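Local coordinates for histone-lysine N-methyltransferase SETMAR (Homo sapiens, PDB 3F2K), which fuses a histone-lysine methyltransferase to a DNA-binding mariner transposase domain, the part described here, and acts in DNA double-strand break repair, stalled-fork restart and DNA integration, at residues A[36-41]-A[160-165]; A[126-131]-A[152-157]. All coordinates share one frame; numbering follows the deposited sequence.

Contact 1. Residues A[36-41]-A[160-165]; sequences TCDEKW and DLLPTN. With MG (magnesium ion), chain D.
D38 meets T164 and N165 where strand 34-43 runs beneath the first turn of helix 163-176, a worked example of how a metal-binding carboxylate is gripped from several directions. Its CB packs on T164, 3.5 Å from the CB of that residue and slightly farther from its CG2. CG lies anti to the backbone N (chi1 -158°), which carries the carboxylate past T164 toward the metal. There the side chain of L162 crosses it at about a right angle, with L162 CD2 3.5 Å from D38 CG. At the tip the two oxygens divide the work. OD1 binds the magnesium ion at 2.2 Å and also takes a weak bond from the N-H of E39. OD2 accepts a nearly straight hydrogen bond from N165 ND2 (3.1 Å, 164°), met nearly along its C-O axis and lying close to the amide plane of the donor, although the carboxylate and amide planes are turned 52° apart. Water 2, itself a magnesium ligand, donates to the same OD2. Behind this, water 1 donates to T36 OG1 (2.6 Å) and to C37 O and accepts from T164 N, bridging strand and helix start; T36 OG1 also hydrogen-bonds L128 O, and T164 OG1 hydrogen-bonds W79 NE1. The strand-borne aspartate, with D130 and four waters, completes an octahedral magnesium site, the metal centre of a DDE transposase with an RNase H-like fold; N165 is probably the asparagine that stands in place of the third acidic residue of the triad.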
# COMPACT_ATOMS: atom_id res chain seq x y z
N THR A 36 -4.56 -2.50 0.89
CA THR A 36 -3.49 -1.60 1.15
C THR A 36 -2.89 -1.01 -0.13
O THR A 36 -2.95 -1.63 -1.25
CB THR A 36 -2.40 -2.34 2.03
OG1 THR A 36 -1.56 -1.37 2.69
CG2 THR A 36 -1.57 -3.37 1.25
N CYS A 37 -2.19 0.11 0.03
CA CYS A 37 -1.67 0.78 -1.16
C CYS A 37 -0.50 1.64 -0.80
O CYS A 37 -0.24 1.86 0.38
CB CYS A 37 -2.76 1.65 -1.77
SG CYS A 37 -3.18 3.09 -0.79
N ASP A 38 0.14 2.15 -1.86
CA ASP A 38 1.16 3.17 -1.76
C ASP A 38 1.48 3.65 -3.16
O ASP A 38 1.24 2.96 -4.19
CB ASP A 38 2.46 2.65 -1.05
CG ASP A 38 3.31 3.81 -0.46
OD1 ASP A 38 2.74 4.92 -0.27
OD2 ASP A 38 4.50 3.58 -0.20
N GLU A 39 2.10 4.80 -3.16
CA GLU A 39 2.57 5.47 -4.39
C GLU A 39 4.08 5.25 -4.48
O GLU A 39 4.82 5.24 -3.45
CB GLU A 39 2.22 6.97 -4.31
CG GLU A 39 0.70 7.35 -4.48
CD GLU A 39 -0.09 7.29 -3.14
OE1 GLU A 39 0.49 6.95 -2.10
OE2 GLU A 39 -1.28 7.66 -3.16
N LYS A 40 4.56 5.09 -5.70
CA LYS A 40 6.01 5.12 -5.94
C LYS A 40 6.35 5.78 -7.29
O LYS A 40 5.72 5.53 -8.30
CB LYS A 40 6.57 3.68 -5.91
CG LYS A 40 7.97 3.48 -6.46
CD LYS A 40 8.45 2.07 -6.23
CE LYS A 40 9.80 1.86 -6.88
NZ LYS A 40 10.73 2.49 -5.92
N TRP A 41 7.37 6.63 -7.29
CA TRP A 41 8.00 7.03 -8.56
C TRP A 41 8.95 5.97 -9.15
O TRP A 41 9.97 5.58 -8.53
CB TRP A 41 8.73 8.39 -8.38
CG TRP A 41 7.79 9.53 -8.13
CD1 TRP A 41 7.46 10.05 -6.92
CD2 TRP A 41 7.01 10.24 -9.11
NE1 TRP A 41 6.53 11.05 -7.09
CE2 TRP A 41 6.25 11.19 -8.42
CE3 TRP A 41 6.90 10.16 -10.51
CZ2 TRP A 41 5.37 12.08 -9.09
CZ3 TRP A 41 6.04 11.03 -11.17
CH2 TRP A 41 5.26 11.97 -10.46
N ASP A 160 8.13 0.93 7.04
CA ASP A 160 8.45 -0.45 7.44
C ASP A 160 7.19 -1.16 7.98
O ASP A 160 7.25 -2.36 8.37
CB ASP A 160 9.56 -0.46 8.55
CG ASP A 160 9.25 0.44 9.74
OD1 ASP A 160 8.41 1.36 9.61
OD2 ASP A 160 9.89 0.24 10.84
N LEU A 161 6.11 -0.38 8.14
CA LEU A 161 4.81 -0.92 8.60
C LEU A 161 3.75 -0.82 7.48
O LEU A 161 2.58 -1.12 7.70
CB LEU A 161 4.32 -0.23 9.86
CG LEU A 161 5.27 -0.39 11.08
CD1 LEU A 161 4.63 0.38 12.29
CD2 LEU A 161 5.63 -1.84 11.43
N LEU A 162 4.18 -0.46 6.28
CA LEU A 162 3.27 -0.18 5.15
C LEU A 162 3.58 -1.30 4.15
O LEU A 162 4.60 -1.26 3.52
CB LEU A 162 3.62 1.22 4.57
CG LEU A 162 2.69 1.84 3.55
CD1 LEU A 162 1.25 2.07 4.11
CD2 LEU A 162 3.33 3.16 3.02
N PRO A 163 2.74 -2.32 4.03
CA PRO A 163 3.15 -3.45 3.19
C PRO A 163 3.47 -3.19 1.71
O PRO A 163 4.28 -3.92 1.14
CB PRO A 163 2.01 -4.50 3.35
CG PRO A 163 1.35 -4.10 4.72
CD PRO A 163 1.42 -2.55 4.71
N THR A 164 2.84 -2.19 1.08
CA THR A 164 3.17 -1.97 -0.30
C THR A 164 4.64 -1.58 -0.38
O THR A 164 5.34 -1.96 -1.31
CB THR A 164 2.31 -0.88 -0.92
OG1 THR A 164 0.93 -1.24 -0.70
CG2 THR A 164 2.60 -0.73 -2.44
N ASN A 165 5.08 -0.83 0.63
CA ASN A 165 6.46 -0.36 0.61
C ASN A 165 7.47 -1.47 1.01
O ASN A 165 8.40 -1.75 0.24
CB ASN A 165 6.54 0.86 1.52
CG ASN A 165 7.67 1.72 1.15
OD1 ASN A 165 8.78 1.47 1.57
ND2 ASN A 165 7.39 2.73 0.34
MG MG D . 3.64 6.76 0.51
O HOH W 1 0.71 -0.36 1.85
O HOH W 2 5.32 5.55 1.25
O HOH W 3 1.92 7.91 -0.11
O HOH W 4 4.44 7.04 -1.34
O HOH W 5 4.51 8.61 1.21

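Contact 2. Residues A[126-131]-A[152-157]; sequences ILLHDN and LPHPPY. With MG (magnesium ion), chain D.
The D130 corner of the magnesium site rests on a segment that continues the parallel pairing of strands 126-128 and 150-151, with L127 bonded to L152 as well as to E150. L152 N donates to L127 O in an almost straight bond (2.9 Å, 176°). One step on, a water takes over: H129 N donates to water 6, which in turn donates to L152 O at 2.6 Å, so the pairing continues through solvent. Beside it the L152 side chain splits its methyls, CD1 reaching I126 CG2 at 3.8 Å and CD2 reaching L128 CD2 at 4.0 Å. H154 carries the next contact. With CG anti to the backbone N (chi1 -170°), its ring extends across the gap between L128 and D130, tilted to both: CD2 lies 3.8 Å from L128 CD1, and on the other side of the ring ND1 is 3.9 Å from D130 CA. P155 CD covers one face off-centre, and a weak hydrogen bond from NE2 to S158 O may help to set the ring's rotation. An alanine here would probably leave a gap between L128 CD1 and the D130 backbone, and S158 O without its weak donor. D130 itself turns away from the histidine. Its chi1 of 68° places CG between the backbone N and the carbonyl carbon, from where OD2 binds magnesium at 2.0 Å and OD1 accepts from A132 N and from metal-bound water 3. The chemistry thus separates the two tasks: the H154 ring packs on CA and CB of D130, perhaps steadying them, while both carboxylate oxygens are taken up by the metal, its water shell and A132 N.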
# COMPACT_ATOMS: atom_id res chain seq x y z
N ILE A 126 -10.89 -2.84 5.02
CA ILE A 126 -10.18 -1.94 5.93
C ILE A 126 -8.98 -1.41 5.14
O ILE A 126 -8.20 -2.18 4.63
CB ILE A 126 -9.64 -2.73 7.19
CG1 ILE A 126 -10.80 -3.36 7.99
CG2 ILE A 126 -8.77 -1.76 8.09
CD1 ILE A 126 -10.28 -4.33 9.11
N LEU A 127 -8.89 -0.10 4.95
CA LEU A 127 -7.80 0.40 4.11
C LEU A 127 -6.61 0.75 4.99
O LEU A 127 -6.77 1.43 6.05
CB LEU A 127 -8.28 1.64 3.32
CG LEU A 127 -7.20 2.27 2.48
CD1 LEU A 127 -6.67 1.29 1.37
CD2 LEU A 127 -7.80 3.52 1.84
N LEU A 128 -5.41 0.28 4.58
CA LEU A 128 -4.14 0.65 5.24
C LEU A 128 -3.35 1.46 4.22
O LEU A 128 -2.92 0.95 3.19
CB LEU A 128 -3.37 -0.64 5.52
CG LEU A 128 -1.97 -0.55 6.19
CD1 LEU A 128 -1.86 0.52 7.15
CD2 LEU A 128 -1.61 -2.06 6.68
N HIS A 129 -3.18 2.73 4.53
CA HIS A 129 -2.45 3.62 3.68
C HIS A 129 -1.77 4.70 4.55
O HIS A 129 -2.16 4.92 5.69
CB HIS A 129 -3.33 4.21 2.52
CG HIS A 129 -4.43 5.17 2.89
ND1 HIS A 129 -4.93 5.40 4.16
CD2 HIS A 129 -5.21 5.92 2.06
CE1 HIS A 129 -5.93 6.27 4.09
NE2 HIS A 129 -6.10 6.60 2.84
N ASP A 130 -0.78 5.35 3.98
CA ASP A 130 0.02 6.30 4.76
C ASP A 130 -0.65 7.67 4.79
O ASP A 130 -1.76 7.86 4.25
CB ASP A 130 1.51 6.28 4.31
CG ASP A 130 1.73 6.83 2.90
OD1 ASP A 130 0.91 7.63 2.39
OD2 ASP A 130 2.80 6.50 2.31
N ASN A 131 -0.03 8.62 5.48
CA ASN A 131 -0.68 9.90 5.68
C ASN A 131 -0.38 10.97 4.63
O ASN A 131 -0.46 12.17 4.93
CB ASN A 131 -0.33 10.40 7.07
CG ASN A 131 1.09 10.94 7.16
OD1 ASN A 131 1.88 10.90 6.18
ND2 ASN A 131 1.41 11.51 8.30
N LEU A 152 -7.34 1.98 8.80
CA LEU A 152 -6.50 1.45 9.87
C LEU A 152 -5.55 2.57 10.37
O LEU A 152 -5.06 3.42 9.56
CB LEU A 152 -5.77 0.20 9.36
CG LEU A 152 -5.28 -0.86 10.31
CD1 LEU A 152 -6.47 -1.52 11.09
CD2 LEU A 152 -4.38 -1.86 9.54
N PRO A 153 -5.42 2.69 11.71
CA PRO A 153 -4.46 3.60 12.28
C PRO A 153 -3.08 3.30 11.63
O PRO A 153 -2.72 2.14 11.48
CB PRO A 153 -4.44 3.18 13.80
CG PRO A 153 -5.83 2.61 14.00
CD PRO A 153 -6.14 1.91 12.75
N HIS A 154 -2.35 4.32 11.26
CA HIS A 154 -0.97 4.13 10.71
C HIS A 154 -0.07 5.25 11.24
O HIS A 154 -0.44 6.42 11.14
CB HIS A 154 -0.96 4.22 9.19
CG HIS A 154 0.36 3.81 8.61
ND1 HIS A 154 1.30 4.71 8.14
CD2 HIS A 154 0.95 2.59 8.54
CE1 HIS A 154 2.37 4.05 7.73
NE2 HIS A 154 2.19 2.77 7.96
N PRO A 155 1.07 4.89 11.87
CA PRO A 155 1.91 5.95 12.43
C PRO A 155 2.80 6.62 11.39
O PRO A 155 3.24 5.97 10.43
CB PRO A 155 2.80 5.20 13.46
CG PRO A 155 2.91 3.75 12.95
CD PRO A 155 1.55 3.53 12.18
N PRO A 156 3.05 7.93 11.54
CA PRO A 156 3.89 8.63 10.60
C PRO A 156 5.29 8.01 10.54
O PRO A 156 5.71 7.31 11.46
CB PRO A 156 3.89 10.08 11.15
CG PRO A 156 2.50 10.15 11.85
CD PRO A 156 2.41 8.84 12.51
N TYR A 157 6.00 8.28 9.43
CA TYR A 157 7.36 7.83 9.23
C TYR A 157 7.57 6.37 9.39
O TYR A 157 8.56 5.95 9.97
CB TYR A 157 8.30 8.66 10.13
CG TYR A 157 8.19 10.12 9.84
CD1 TYR A 157 8.74 10.65 8.67
CD2 TYR A 157 7.47 10.97 10.69
CE1 TYR A 157 8.61 12.03 8.38
CE2 TYR A 157 7.33 12.33 10.40
CZ TYR A 157 7.91 12.84 9.26
OH TYR A 157 7.78 14.18 8.99
MG MG D . 3.64 6.76 0.51
O HOH W 6 -4.30 3.56 7.09
O HOH W 3 1.92 7.91 -0.11
O HOH W 7 4.97 9.87 7.44
O HOH W 5 4.51 8.61 1.21
O HOH W 4 4.44 7.04 -1.34
O HOH W 2 5.32 5.55 1.25

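How the contacts relate
Contacts 1 and 2, their centres about 10 Å apart, converge on one magnesium ion from strand 34-43 and from the loop just after its parallel neighbour 126-128. Contact 1 supplies D38 and contact 2 supplies D130; D38 OD1 and D130 OD2 lie 3.0 Å apart on the shared ion, a closeness of like charges that the cation presumably offsets, and waters 2 to 5 complete the six ligands. Away from the ion the two are stitched by a probable hydrogen bond of T36 OG1 with L128 O (2.7 Å). L162 of contact 1 packs on D130, its CD2 3.5 Å from D130 OD2. The chain leaving 152-157 enters 160-165 after two residues, joining the contacts in sequence.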